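Local coordinates for adenylyltransferase and sulfurtransferase uba4 (Chaetomium thermophilum, PDB 6YUB), which probably adenylates and then thiolates the C terminus of a ubiquitin-like sulfur carrier, serving tRNA wobble-uridine 2-thiolation and molybdenum cofactor biosynthesis, at residues Ala49-Ala54 / Arg76-Ala81; Leu129-Asn134 / Val216-Glu221; Pro151-Ala156 / Gly162-Leu167; Ala155-Lys160 / Pro209-Met214. One frame throughout, in Å; residues are numbered along the deposited sequence.

Contact 1. Residues Ala49-Ala54 / Arg76-Ala81; sequences AAQYLA and RQVAHA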
loop_
_atom_site.group_PDB
_atom_site.type_symbol
_atom_site.label_atom_id
_atom_site.label_comp_id
_atom_site.label_asym_id
_atom_site.label_seq_id
_atom_site.Cartn_x
_atom_site.Cartn_y
_atom_site.Cartn_z
ATOM N N ALA B 49 -7.526 -1.739 10.845
ATOM C CA ALA B 49 -8.402 -0.584 11.004
ATOM C C ALA B 49 -8.671 -0.316 12.483
ATOM O O ALA B 49 -8.510 0.812 12.965
ATOM C CB ALA B 49 -9.708 -0.810 10.245
ATOM N N ALA B 50 -9.068 -1.354 13.222
ATOM C CA ALA B 50 -9.364 -1.177 14.640
ATOM C C ALA B 50 -8.143 -0.686 15.407
ATOM O O ALA B 50 -8.251 0.224 16.238
ATOM C CB ALA B 50 -9.878 -2.490 15.239
ATOM N N GLN B 51 -6.969 -1.259 15.127
ATOM C CA GLN B 51 -5.771 -0.902 15.882
ATOM C C GLN B 51 -5.502 0.597 15.824
ATOM O O GLN B 51 -5.203 1.225 16.843
ATOM C CB GLN B 51 -4.564 -1.682 15.353
ATOM C CG GLN B 51 -4.501 -3.132 15.822
ATOM C CD GLN B 51 -3.284 -3.863 15.283
ATOM O OE1 GLN B 51 -2.336 -4.145 16.019
ATOM N NE2 GLN B 51 -3.302 -4.168 13.992
ATOM N N TYR B 52 -5.606 1.191 14.633
ATOM C CA TYR B 52 -5.213 2.587 14.467
ATOM C C TYR B 52 -6.314 3.553 14.874
ATOM O O TYR B 52 -6.014 4.686 15.273
ATOM C CB TYR B 52 -4.772 2.820 13.022
ATOM C CG TYR B 52 -3.410 2.225 12.746
ATOM C CD1 TYR B 52 -2.248 2.945 13.024
ATOM C CD2 TYR B 52 -3.279 0.940 12.245
ATOM C CE1 TYR B 52 -1.001 2.404 12.788
ATOM C CE2 TYR B 52 -2.037 0.390 12.007
ATOM C CZ TYR B 52 -0.900 1.125 12.283
ATOM O OH TYR B 52 0.335 0.574 12.045
ATOM N N LEU B 53 -7.581 3.139 14.800
ATOM C CA LEU B 53 -8.647 3.946 15.388
ATOM C C LEU B 53 -8.598 3.894 16.916
ATOM O O LEU B 53 -8.905 4.888 17.587
ATOM C CB LEU B 53 -10.008 3.472 14.880
ATOM C CG LEU B 53 -10.276 3.670 13.384
ATOM C CD1 LEU B 53 -11.579 3.001 12.966
ATOM C CD2 LEU B 53 -10.308 5.149 13.031
ATOM N N ALA B 54 -8.211 2.753 17.485
ATOM C CA ALA B 54 -8.058 2.667 18.937
ATOM C C ALA B 54 -6.924 3.564 19.418
ATOM O O ALA B 54 -7.110 4.394 20.317
ATOM C CB ALA B 54 -7.813 1.217 19.355
ATOM N N ARG B 76 -2.400 -12.867 8.482
ATOM C CA ARG B 76 -3.039 -11.638 8.038
ATOM C C ARG B 76 -3.853 -10.944 9.122
ATOM O O ARG B 76 -4.071 -9.732 9.021
ATOM C CB ARG B 76 -3.961 -11.917 6.838
ATOM C CG ARG B 76 -5.165 -12.793 7.164
ATOM C CD ARG B 76 -6.097 -12.985 5.959
ATOM N NE ARG B 76 -7.487 -13.155 6.389
ATOM C CZ ARG B 76 -8.465 -12.278 6.163
ATOM N NH1 ARG B 76 -8.233 -11.163 5.481
ATOM N NH2 ARG B 76 -9.687 -12.528 6.606
ATOM N N GLN B 77 -4.308 -11.669 10.142
ATOM C CA GLN B 77 -5.084 -11.087 11.238
ATOM C C GLN B 77 -4.175 -10.925 12.458
ATOM O O GLN B 77 -4.268 -11.647 13.451
ATOM C CB GLN B 77 -6.299 -11.957 11.541
ATOM C CG GLN B 77 -7.079 -12.357 10.297
ATOM C CD GLN B 77 -8.361 -13.110 10.607
ATOM O OE1 GLN B 77 -8.613 -13.501 11.749
ATOM N NE2 GLN B 77 -9.182 -13.316 9.583
ATOM N N VAL B 78 -3.281 -9.938 12.357
ATOM C CA VAL B 78 -2.175 -9.811 13.304
ATOM C C VAL B 78 -2.577 -9.228 14.647
ATOM O O VAL B 78 -1.742 -9.164 15.555
ATOM C CB VAL B 78 -1.051 -8.953 12.692
ATOM C CG1 VAL B 78 -0.558 -9.573 11.389
ATOM C CG2 VAL B 78 -1.524 -7.523 12.458
ATOM N N ALA B 79 -3.829 -8.804 14.807
ATOM C CA ALA B 79 -4.305 -8.373 16.114
ATOM C C ALA B 79 -4.699 -9.543 17.008
ATOM O O ALA B 79 -5.003 -9.329 18.187
ATOM C CB ALA B 79 -5.497 -7.423 15.962
ATOM N N HIS B 80 -4.692 -10.763 16.482
ATOM C CA HIS B 80 -5.044 -11.953 17.240
ATOM C C HIS B 80 -3.781 -12.634 17.761
ATOM O O HIS B 80 -2.655 -12.320 17.360
ATOM C CB HIS B 80 -5.861 -12.915 16.378
ATOM C CG HIS B 80 -7.173 -12.354 15.923
ATOM N ND1 HIS B 80 -8.016 -11.658 16.765
ATOM C CD2 HIS B 80 -7.786 -12.379 14.715
ATOM C CE1 HIS B 80 -9.091 -11.280 16.094
ATOM N NE2 HIS B 80 -8.976 -11.705 14.849
ATOM N N ALA B 81 -3.983 -13.581 18.673
ATOM C CA ALA B 81 -2.890 -14.294 19.316
ATOM C C ALA B 81 -3.084 -15.791 19.143
ATOM O O ALA B 81 -4.208 -16.271 18.966
ATOM C CB ALA B 81 -2.794 -13.951 20.808
#

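Contact 2. Residues Leu129-Asn134 / Val216-Glu221; sequences LDCTDN and VAQAGE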
loop_
_atom_site.group_PDB
_atom_site.type_symbol
_atom_site.label_atom_id
_atom_site.label_comp_id
_atom_site.label_asym_id
_atom_site.label_seq_id
_atom_site.Cartn_x
_atom_site.Cartn_y
_atom_site.Cartn_z
ATOM N N LEU B 129 -17.526 1.252 8.607
ATOM C CA LEU B 129 -16.440 0.631 7.861
ATOM C C LEU B 129 -16.838 -0.805 7.551
ATOM O O LEU B 129 -17.122 -1.592 8.467
ATOM C CB LEU B 129 -15.133 0.677 8.646
ATOM C CG LEU B 129 -14.319 1.976 8.569
ATOM C CD1 LEU B 129 -15.125 3.145 9.107
ATOM C CD2 LEU B 129 -13.001 1.834 9.334
ATOM N N ASP B 130 -16.884 -1.142 6.267
ATOM C CA ASP B 130 -17.150 -2.510 5.835
ATOM C C ASP B 130 -15.819 -3.248 5.721
ATOM O O ASP B 130 -15.038 -2.992 4.798
ATOM C CB ASP B 130 -17.898 -2.533 4.504
ATOM C CG ASP B 130 -17.718 -3.848 3.759
ATOM O OD1 ASP B 130 -18.070 -4.909 4.323
ATOM O OD2 ASP B 130 -17.205 -3.822 2.620
ATOM N N CYS B 131 -15.550 -4.141 6.673
ATOM C CA CYS B 131 -14.370 -4.995 6.651
ATOM C C CYS B 131 -14.732 -6.469 6.476
ATOM O O CYS B 131 -13.953 -7.352 6.857
ATOM C CB CYS B 131 -13.550 -4.804 7.924
ATOM S SG CYS B 131 -13.081 -3.082 8.293
ATOM N N THR B 132 -15.908 -6.751 5.896
ATOM C CA THR B 132 -16.387 -8.123 5.797
ATOM C C THR B 132 -15.623 -8.927 4.753
ATOM O O THR B 132 -15.437 -10.138 4.921
ATOM C CB THR B 132 -17.881 -8.135 5.449
ATOM O OG1 THR B 132 -18.077 -7.558 4.145
ATOM C CG2 THR B 132 -18.681 -7.343 6.473
ATOM N N ASP B 133 -15.185 -8.282 3.672
ATOM C CA ASP B 133 -14.536 -8.977 2.559
ATOM C C ASP B 133 -15.491 -9.971 1.901
ATOM O O ASP B 133 -15.066 -10.981 1.331
ATOM C CB ASP B 133 -13.259 -9.686 3.018
ATOM C CG ASP B 133 -12.081 -9.422 2.099
ATOM O OD1 ASP B 133 -12.302 -9.238 0.883
ATOM O OD2 ASP B 133 -10.934 -9.395 2.594
ATOM N N ASN B 134 -16.788 -9.689 1.979
ATOM C CA ASN B 134 -17.826 -10.532 1.388
ATOM C C ASN B 134 -18.610 -9.710 0.373
ATOM O O ASN B 134 -19.263 -8.725 0.756
ATOM C CB ASN B 134 -18.761 -11.081 2.477
ATOM C CG ASN B 134 -19.822 -12.025 1.921
ATOM O OD1 ASN B 134 -20.292 -11.867 0.793
ATOM N ND2 ASN B 134 -20.203 -13.012 2.719
ATOM N N VAL B 216 -5.423 -0.258 7.150
ATOM C CA VAL B 216 -4.836 0.985 7.642
ATOM C C VAL B 216 -5.409 2.172 6.885
ATOM O O VAL B 216 -5.774 3.192 7.481
ATOM C CB VAL B 216 -3.299 0.929 7.537
ATOM C CG1 VAL B 216 -2.694 2.299 7.818
ATOM C CG2 VAL B 216 -2.740 -0.111 8.498
ATOM N N ALA B 217 -5.519 2.054 5.558
ATOM C CA ALA B 217 -6.110 3.123 4.762
ATOM C C ALA B 217 -7.543 3.416 5.197
ATOM O O ALA B 217 -7.960 4.579 5.237
ATOM C CB ALA B 217 -6.070 2.748 3.279
ATOM N N GLN B 218 -8.307 2.373 5.544
ATOM C CA GLN B 218 -9.671 2.583 6.016
ATOM C C GLN B 218 -9.699 3.440 7.274
ATOM O O GLN B 218 -10.545 4.336 7.404
ATOM C CB GLN B 218 -10.341 1.242 6.299
ATOM C CG GLN B 218 -11.047 0.618 5.138
ATOM C CD GLN B 218 -11.725 -0.682 5.527
ATOM O OE1 GLN B 218 -11.060 -1.678 5.807
ATOM N NE2 GLN B 218 -13.051 -0.672 5.557
ATOM N N ALA B 219 -8.801 3.161 8.225
ATOM C CA ALA B 219 -8.737 3.969 9.436
ATOM C C ALA B 219 -8.359 5.406 9.109
ATOM O O ALA B 219 -8.956 6.350 9.639
ATOM C CB ALA B 219 -7.742 3.356 10.426
ATOM N N GLY B 220 -7.381 5.592 8.225
ATOM C CA GLY B 220 -6.997 6.941 7.841
ATOM C C GLY B 220 -8.156 7.744 7.281
ATOM O O GLY B 220 -8.249 8.956 7.501
ATOM N N GLU B 221 -9.064 7.077 6.557
ATOM C CA GLU B 221 -10.202 7.783 5.984
ATOM C C GLU B 221 -11.233 8.120 7.050
ATOM O O GLU B 221 -11.754 9.244 7.083
ATOM C CB GLU B 221 -10.829 6.953 4.867
ATOM C CG GLU B 221 -9.948 6.828 3.643
ATOM C CD GLU B 221 -9.478 8.182 3.136
ATOM O OE1 GLU B 221 -10.329 9.005 2.737
ATOM O OE2 GLU B 221 -8.248 8.423 3.151
#

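Contact 3. Residues Pro151-Ala156 / Gly162-Leu167; sequences PLVSAA and GQLIVL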
loop_
_atom_site.group_PDB
_atom_site.type_symbol
_atom_site.label_atom_id
_atom_site.label_comp_id
_atom_site.label_asym_id
_atom_site.label_seq_id
_atom_site.Cartn_x
_atom_site.Cartn_y
_atom_site.Cartn_z
ATOM N N PRO B 151 -22.198 7.603 6.172
ATOM C CA PRO B 151 -21.020 7.483 5.305
ATOM C C PRO B 151 -20.368 6.121 5.476
ATOM O O PRO B 151 -20.253 5.599 6.592
ATOM C CB PRO B 151 -20.103 8.613 5.792
ATOM C CG PRO B 151 -20.435 8.747 7.243
ATOM C CD PRO B 151 -21.921 8.424 7.371
ATOM N N LEU B 152 -19.931 5.551 4.359
ATOM C CA LEU B 152 -19.410 4.192 4.325
ATOM C C LEU B 152 -17.993 4.181 3.777
ATOM O O LEU B 152 -17.731 4.722 2.697
ATOM C CB LEU B 152 -20.311 3.290 3.470
ATOM C CG LEU B 152 -19.793 1.895 3.127
ATOM C CD1 LEU B 152 -19.577 1.070 4.388
ATOM C CD2 LEU B 152 -20.762 1.190 2.185
ATOM N N VAL B 153 -17.080 3.568 4.524
ATOM C CA VAL B 153 -15.724 3.301 4.052
ATOM C C VAL B 153 -15.628 1.796 3.828
ATOM O O VAL B 153 -15.629 1.013 4.785
ATOM C CB VAL B 153 -14.664 3.791 5.044
ATOM C CG1 VAL B 153 -13.268 3.633 4.459
ATOM C CG2 VAL B 153 -14.929 5.245 5.431
ATOM N N SER B 154 -15.554 1.385 2.568
ATOM C CA SER B 154 -15.585 -0.023 2.199
ATOM C C SER B 154 -14.279 -0.429 1.529
ATOM O O SER B 154 -13.756 0.293 0.673
ATOM C CB SER B 154 -16.772 -0.309 1.263
ATOM O OG SER B 154 -16.619 -1.559 0.614
ATOM N N ALA B 155 -13.761 -1.589 1.925
ATOM C CA ALA B 155 -12.547 -2.157 1.355
ATOM C C ALA B 155 -12.782 -3.633 1.064
ATOM O O ALA B 155 -13.725 -4.242 1.572
ATOM C CB ALA B 155 -11.347 -1.985 2.296
ATOM N N ALA B 156 -11.907 -4.210 0.246
ATOM C CA ALA B 156 -12.105 -5.583 -0.187
ATOM C C ALA B 156 -10.806 -6.171 -0.709
ATOM O O ALA B 156 -9.863 -5.452 -1.045
ATOM C CB ALA B 156 -13.191 -5.670 -1.273
ATOM N N GLY B 162 -6.153 -5.214 -3.637
ATOM C CA GLY B 162 -7.108 -4.711 -2.679
ATOM C C GLY B 162 -7.758 -3.448 -3.209
ATOM O O GLY B 162 -7.282 -2.829 -4.159
ATOM N N GLN B 163 -8.862 -3.068 -2.572
ATOM C CA GLN B 163 -9.639 -1.923 -3.020
ATOM C C GLN B 163 -10.153 -1.138 -1.825
ATOM O O GLN B 163 -10.324 -1.681 -0.734
ATOM C CB GLN B 163 -10.824 -2.360 -3.895
ATOM C CG GLN B 163 -10.423 -3.157 -5.121
ATOM C CD GLN B 163 -11.595 -3.448 -6.037
ATOM O OE1 GLN B 163 -11.417 -3.899 -7.169
ATOM N NE2 GLN B 163 -12.802 -3.195 -5.548
ATOM N N LEU B 164 -10.406 0.149 -2.048
ATOM C CA LEU B 164 -10.943 1.022 -1.015
ATOM C C LEU B 164 -11.702 2.163 -1.672
ATOM O O LEU B 164 -11.279 2.680 -2.710
ATOM C CB LEU B 164 -9.829 1.576 -0.120
ATOM C CG LEU B 164 -10.239 2.639 0.898
ATOM C CD1 LEU B 164 -9.658 2.312 2.264
ATOM C CD2 LEU B 164 -9.770 4.005 0.440
ATOM N N ILE B 165 -12.824 2.546 -1.069
ATOM C CA ILE B 165 -13.624 3.648 -1.589
ATOM C C ILE B 165 -14.502 4.186 -0.470
ATOM O O ILE B 165 -15.009 3.429 0.360
ATOM C CB ILE B 165 -14.467 3.202 -2.808
ATOM C CG1 ILE B 165 -15.160 4.411 -3.438
ATOM C CG2 ILE B 165 -15.494 2.153 -2.395
ATOM C CD1 ILE B 165 -15.573 4.188 -4.874
ATOM N N VAL B 166 -14.679 5.504 -0.462
ATOM C CA VAL B 166 -15.579 6.189 0.460
ATOM C C VAL B 166 -16.880 6.475 -0.278
ATOM O O VAL B 166 -16.870 7.047 -1.383
ATOM C CB VAL B 166 -14.950 7.484 0.995
ATOM C CG1 VAL B 166 -15.880 8.173 1.987
ATOM C CG2 VAL B 166 -13.606 7.190 1.639
ATOM N N LEU B 167 -17.998 6.075 0.326
ATOM C CA LEU B 167 -19.298 6.133 -0.328
ATOM C C LEU B 167 -20.281 6.919 0.525
ATOM O O LEU B 167 -20.179 6.954 1.757
ATOM C CB LEU B 167 -19.849 4.719 -0.587
ATOM C CG LEU B 167 -18.973 3.802 -1.438
ATOM C CD1 LEU B 167 -19.369 2.342 -1.249
ATOM C CD2 LEU B 167 -19.063 4.196 -2.907
#

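Contact 4. Residues Ala155-Lys160 / Pro209-Met214; sequences AASVQK and PVVGMM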
loop_
_atom_site.group_PDB
_atom_site.type_symbol
_atom_site.label_atom_id
_atom_site.label_comp_id
_atom_site.label_asym_id
_atom_site.label_seq_id
_atom_site.Cartn_x
_atom_site.Cartn_y
_atom_site.Cartn_z
ATOM N N ALA B 155 -13.761 -1.589 1.925
ATOM C CA ALA B 155 -12.547 -2.157 1.355
ATOM C C ALA B 155 -12.782 -3.633 1.064
ATOM O O ALA B 155 -13.725 -4.242 1.572
ATOM C CB ALA B 155 -11.347 -1.985 2.296
ATOM N N ALA B 156 -11.907 -4.210 0.246
ATOM C CA ALA B 156 -12.105 -5.583 -0.187
ATOM C C ALA B 156 -10.806 -6.171 -0.709
ATOM O O ALA B 156 -9.863 -5.452 -1.045
ATOM C CB ALA B 156 -13.191 -5.670 -1.273
ATOM N N SER B 157 -10.774 -7.500 -0.756
ATOM C CA SER B 157 -9.753 -8.252 -1.472
ATOM C C SER B 157 -10.367 -8.770 -2.767
ATOM O O SER B 157 -11.476 -9.316 -2.758
ATOM C CB SER B 157 -9.231 -9.419 -0.635
ATOM O OG SER B 157 -8.591 -8.963 0.543
ATOM N N VAL B 158 -9.655 -8.593 -3.878
ATOM C CA VAL B 158 -10.128 -9.040 -5.184
ATOM C C VAL B 158 -8.918 -9.516 -5.977
ATOM O O VAL B 158 -8.058 -8.708 -6.347
ATOM C CB VAL B 158 -10.874 -7.939 -5.952
ATOM C CG1 VAL B 158 -11.332 -8.454 -7.307
ATOM C CG2 VAL B 158 -12.058 -7.433 -5.140
ATOM N N GLN B 159 -8.853 -10.818 -6.240
ATOM C CA GLN B 159 -7.752 -11.413 -7.010
ATOM C C GLN B 159 -6.464 -11.127 -6.248
ATOM O O GLN B 159 -6.402 -11.404 -5.038
ATOM C CB GLN B 159 -7.810 -10.884 -8.440
ATOM N N LYS B 160 -5.425 -10.590 -6.887
ATOM C CA LYS B 160 -4.159 -10.291 -6.234
ATOM C C LYS B 160 -4.065 -8.833 -5.797
ATOM O O LYS B 160 -2.969 -8.264 -5.762
ATOM C CB LYS B 160 -2.999 -10.633 -7.170
ATOM C CG LYS B 160 -2.960 -9.772 -8.429
ATOM C CD LYS B 160 -2.664 -10.603 -9.668
ATOM C CE LYS B 160 -2.478 -9.725 -10.900
ATOM N NZ LYS B 160 -3.710 -8.965 -11.258
ATOM N N PRO B 209 0.152 -8.203 3.880
ATOM C CA PRO B 209 0.388 -6.774 3.605
ATOM C C PRO B 209 -0.689 -6.139 2.738
ATOM O O PRO B 209 -1.028 -4.965 2.940
ATOM C CB PRO B 209 1.761 -6.774 2.908
ATOM C CG PRO B 209 2.433 -8.013 3.400
ATOM C CD PRO B 209 1.332 -9.035 3.574
ATOM N N VAL B 210 -1.239 -6.880 1.775
ATOM C CA VAL B 210 -2.299 -6.333 0.930
ATOM C C VAL B 210 -3.487 -5.910 1.784
ATOM O O VAL B 210 -3.855 -4.730 1.841
ATOM C CB VAL B 210 -2.717 -7.355 -0.142
ATOM C CG1 VAL B 210 -3.975 -6.886 -0.856
ATOM C CG2 VAL B 210 -1.582 -7.588 -1.131
ATOM N N VAL B 211 -4.106 -6.877 2.469
ATOM C CA VAL B 211 -5.273 -6.577 3.288
ATOM C C VAL B 211 -4.901 -5.648 4.436
ATOM O O VAL B 211 -5.720 -4.835 4.883
ATOM C CB VAL B 211 -5.908 -7.886 3.798
ATOM C CG1 VAL B 211 -5.094 -8.468 4.950
ATOM C CG2 VAL B 211 -7.340 -7.642 4.212
ATOM N N GLY B 212 -3.667 -5.747 4.933
ATOM C CA GLY B 212 -3.235 -4.846 5.987
ATOM C C GLY B 212 -3.186 -3.399 5.537
ATOM O O GLY B 212 -3.577 -2.494 6.279
ATOM N N MET B 213 -2.708 -3.158 4.312
ATOM C CA MET B 213 -2.610 -1.792 3.813
ATOM C C MET B 213 -3.986 -1.176 3.603
ATOM O O MET B 213 -4.194 0.006 3.901
ATOM C CB MET B 213 -1.805 -1.761 2.511
ATOM C CG MET B 213 -0.320 -1.489 2.730
ATOM S SD MET B 213 0.651 -1.353 1.221
ATOM C CE MET B 213 1.239 -3.035 1.032
ATOM N N MET B 214 -4.941 -1.956 3.087
ATOM C CA MET B 214 -6.289 -1.432 2.906
ATOM C C MET B 214 -6.926 -1.106 4.251
ATOM O O MET B 214 -7.597 -0.078 4.400
ATOM C CB MET B 214 -7.148 -2.432 2.138
ATOM C CG MET B 214 -6.567 -2.881 0.805
ATOM S SD MET B 214 -5.954 -1.544 -0.239
ATOM C CE MET B 214 -7.381 -0.496 -0.377
#

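Contact 1. Residues Ala49-Ala54 / Arg76-Ala81
Gln51 is the one side chain of the helical segment 49-54 that reaches the loop 76-81, and it meets two neighbouring residues there. Its CG lies beside the backbone N and anti to the carbonyl carbon (chi1 -78°); beyond CG the chain runs straight, so the carboxamide is carried off the helix surface. Gln51 NE2 ends 4.1 Å from Val78 CG2, and the two side chains cross at about a right angle. The amide carbon, Gln51 CD, lies 4.2 Å from the methyl Ala79 CB. Both are van der Waals approaches, and no hydrogen bond joins the segments. Val78 presents CG2 because its CG1 has taken the place beside the backbone N (chi1 -58°). A type I turn from Gln77 to His80, with His80 N bonded to Gln77 O at 3.2 Å, sets Val78 and Ala79 side by side on the bend. The polar end of Gln51 is served from elsewhere: OE1 is hydrogen-bonded to His96 and to a polar side chain of another protein chain in the assembly. His80 bonds Ser92 and the Ala42 carbonyl; Arg76, earlier in the loop, is a predicted ATP ligand. The contact thus joins helix 46-56, which follows the glycine-rich turn of a Rossmann-type fold, to the loop between strand 60-64 and helix 89-100; Ala50 and Ala79 rest on that last helix, and Tyr52 and Leu53 face helix 208-228.

Contact 2. Residues Leu129-Asn134 / Val216-Glu221
Gln218 leaves helix 208-228 with its chain extended beyond CG (chi2 -178°), which carries the carboxamide from the helix surface to the end of strand 127-130. Cys131 comes to meet it: SG sits beside its own backbone N, anti to the carbonyl carbon (chi1 -54°), and lies 3.6 Å from Gln218 NE2 and 3.5 Å from Gln218 OE1. Gln218 NE2 donates to Asp130 O at 3.1 Å, a bent bond (137° at the hydrogen) that arrives from well above the carbonyl plane instead of on a lone pair. The same nitrogen also bonds Val153 O, so one amide spans two adjacent strands. Leu129 slides past Gln218 in the opposite direction, its CD2 packing 4.1 Å from Gln218 CB. Just beyond, Asp130 OD1 takes two donors in an Asx turn: Thr132 OG1 at 2.7 Å on the syn lone pair, and Thr132 N at 3.2 Å from above the carboxylate. OD2 is hydrogen-bonded to Ser154 OG, and the carboxylate is thus held at both oxygens. This turn leads into Asp133 and Asn134, predicted ATP ligands; Asn134 is the N-cap of helix 135-148. With an alanine at Gln218, the carbonyls of Asp130 and Val153 would probably both lose this donor, and a gap would open beside Leu129 and Cys131. The chemistry is that of a buried amide satisfied at one end: NE2 gives the helix a directional, polar tie to the carbonyls of Asp130 and Val153, while OE1 is buried with no clear partner.

Contact 3. Residues Pro151-Ala156 / Gly162-Leu167
Leu152 and Leu167 form the apolar centre on one face of the hairpin, lying side by side and pointing the same way, with Leu152 CD2 3.9 Å from Leu167 CD1. They do so from different rotamers: CG is anti to the backbone N in Leu152 (chi1 170°) but beside it in Leu167 (chi1 -58°). On the other face Val153 meets two side chains of strand 161-167, Leu164 diagonally, CG1 reaching Leu164 CD1 at 4.4 Å, and its paired Val166 through CG2. Between the faces the backbones run antiparallel (170°) and pair twice in each of three hydrogen-bonded pairs: Leu152 with Leu167, Ser154 with Ile165, Ala156 with Gln163. The shortest bond is Leu167 N to Leu152 O, 2.7 Å. Alternating non-hydrogen-bonded pairs bring the chains closer, and Ala155 CA lies 3.1 Å from Gln163 O in a CA-H...O contact. Outward, Ser154 OG is hydrogen-bonded to Asp130. The hairpin marks where the sheet turns from parallel to antiparallel: strand 152-158 bonds to strand 127-130 on its far edge, strand 161-167 to strand 250-255. Helix 135-148 covers the face of Leu152, Ser154 and Ala156, and helix 208-228 covers Ala155 and Leu164.

Contact 4. Residues Ala155-Lys160 / Pro209-Met214
Val211 and Met214, one helical turn apart on helix 208-228, are the residues that touch strand 152-158, and they meet it at Ser157 and Ala155. Before them Val210 turns its side chain toward the segment 155-160, yet its CG2 stays 4.9 Å from Lys160 O in the loop after the strand; it packs instead on Tyr256. Val211 is next. With its CG1 between the backbone N and the carbonyl carbon (chi1 77°), CG2 swings out to lie 4.1 Å from Ser157 OG, a van der Waals approach of a methyl to a hydroxyl. The same valine touches Leu45 and Arg76. Gly212 and Met213 lie on the far side of the helix turn, where Met213 packs on Tyr254 and on an apolar side chain of another protein chain in the assembly. Met214 closes the segment: its CB lies 4.2 Å from Ala155 CB, an apolar pair midway along strand 152-158. Its chain then folds back on itself, all three torsions near -50°, and the thioether end turns to the adjoining strand, touching Leu164. Ser157 stands apart in its polarity. Its backbone N is hydrogen-bonded to Asp133, a predicted ATP ligand, and its OG is hydrogen-bonded outside the two segments. No hydrogen bond crosses between helix and strand, so the contact rests on van der Waals packing, the Ala155 methyl on Met214 CB and Ser157 OG on a Val211 methyl.

In the fold
From the N terminus, contact 1 closes first, returning the loop after strand 60-64, with its predicted ATP residues, onto helix 46-56; it is complete before contact 2 opens. Contact 2 ties strand 127-130 to helix 208-228 and closes the longest loop. Contacts 3 and 4 nest inside it; both begin on strand 152-158 and share Ala155 and Ala156: contact 3 turns straight back through strand 161-167, while contact 4 waits for the start of helix 208-228. Thus one helix serves contacts 2 and 4, and the sheet joins 2, 3 and 4. Contact 1 meets contact 2 where Tyr52 packs on Val216, bringing helices 46-56 and 208-228 together over the Rossmann-type sheet.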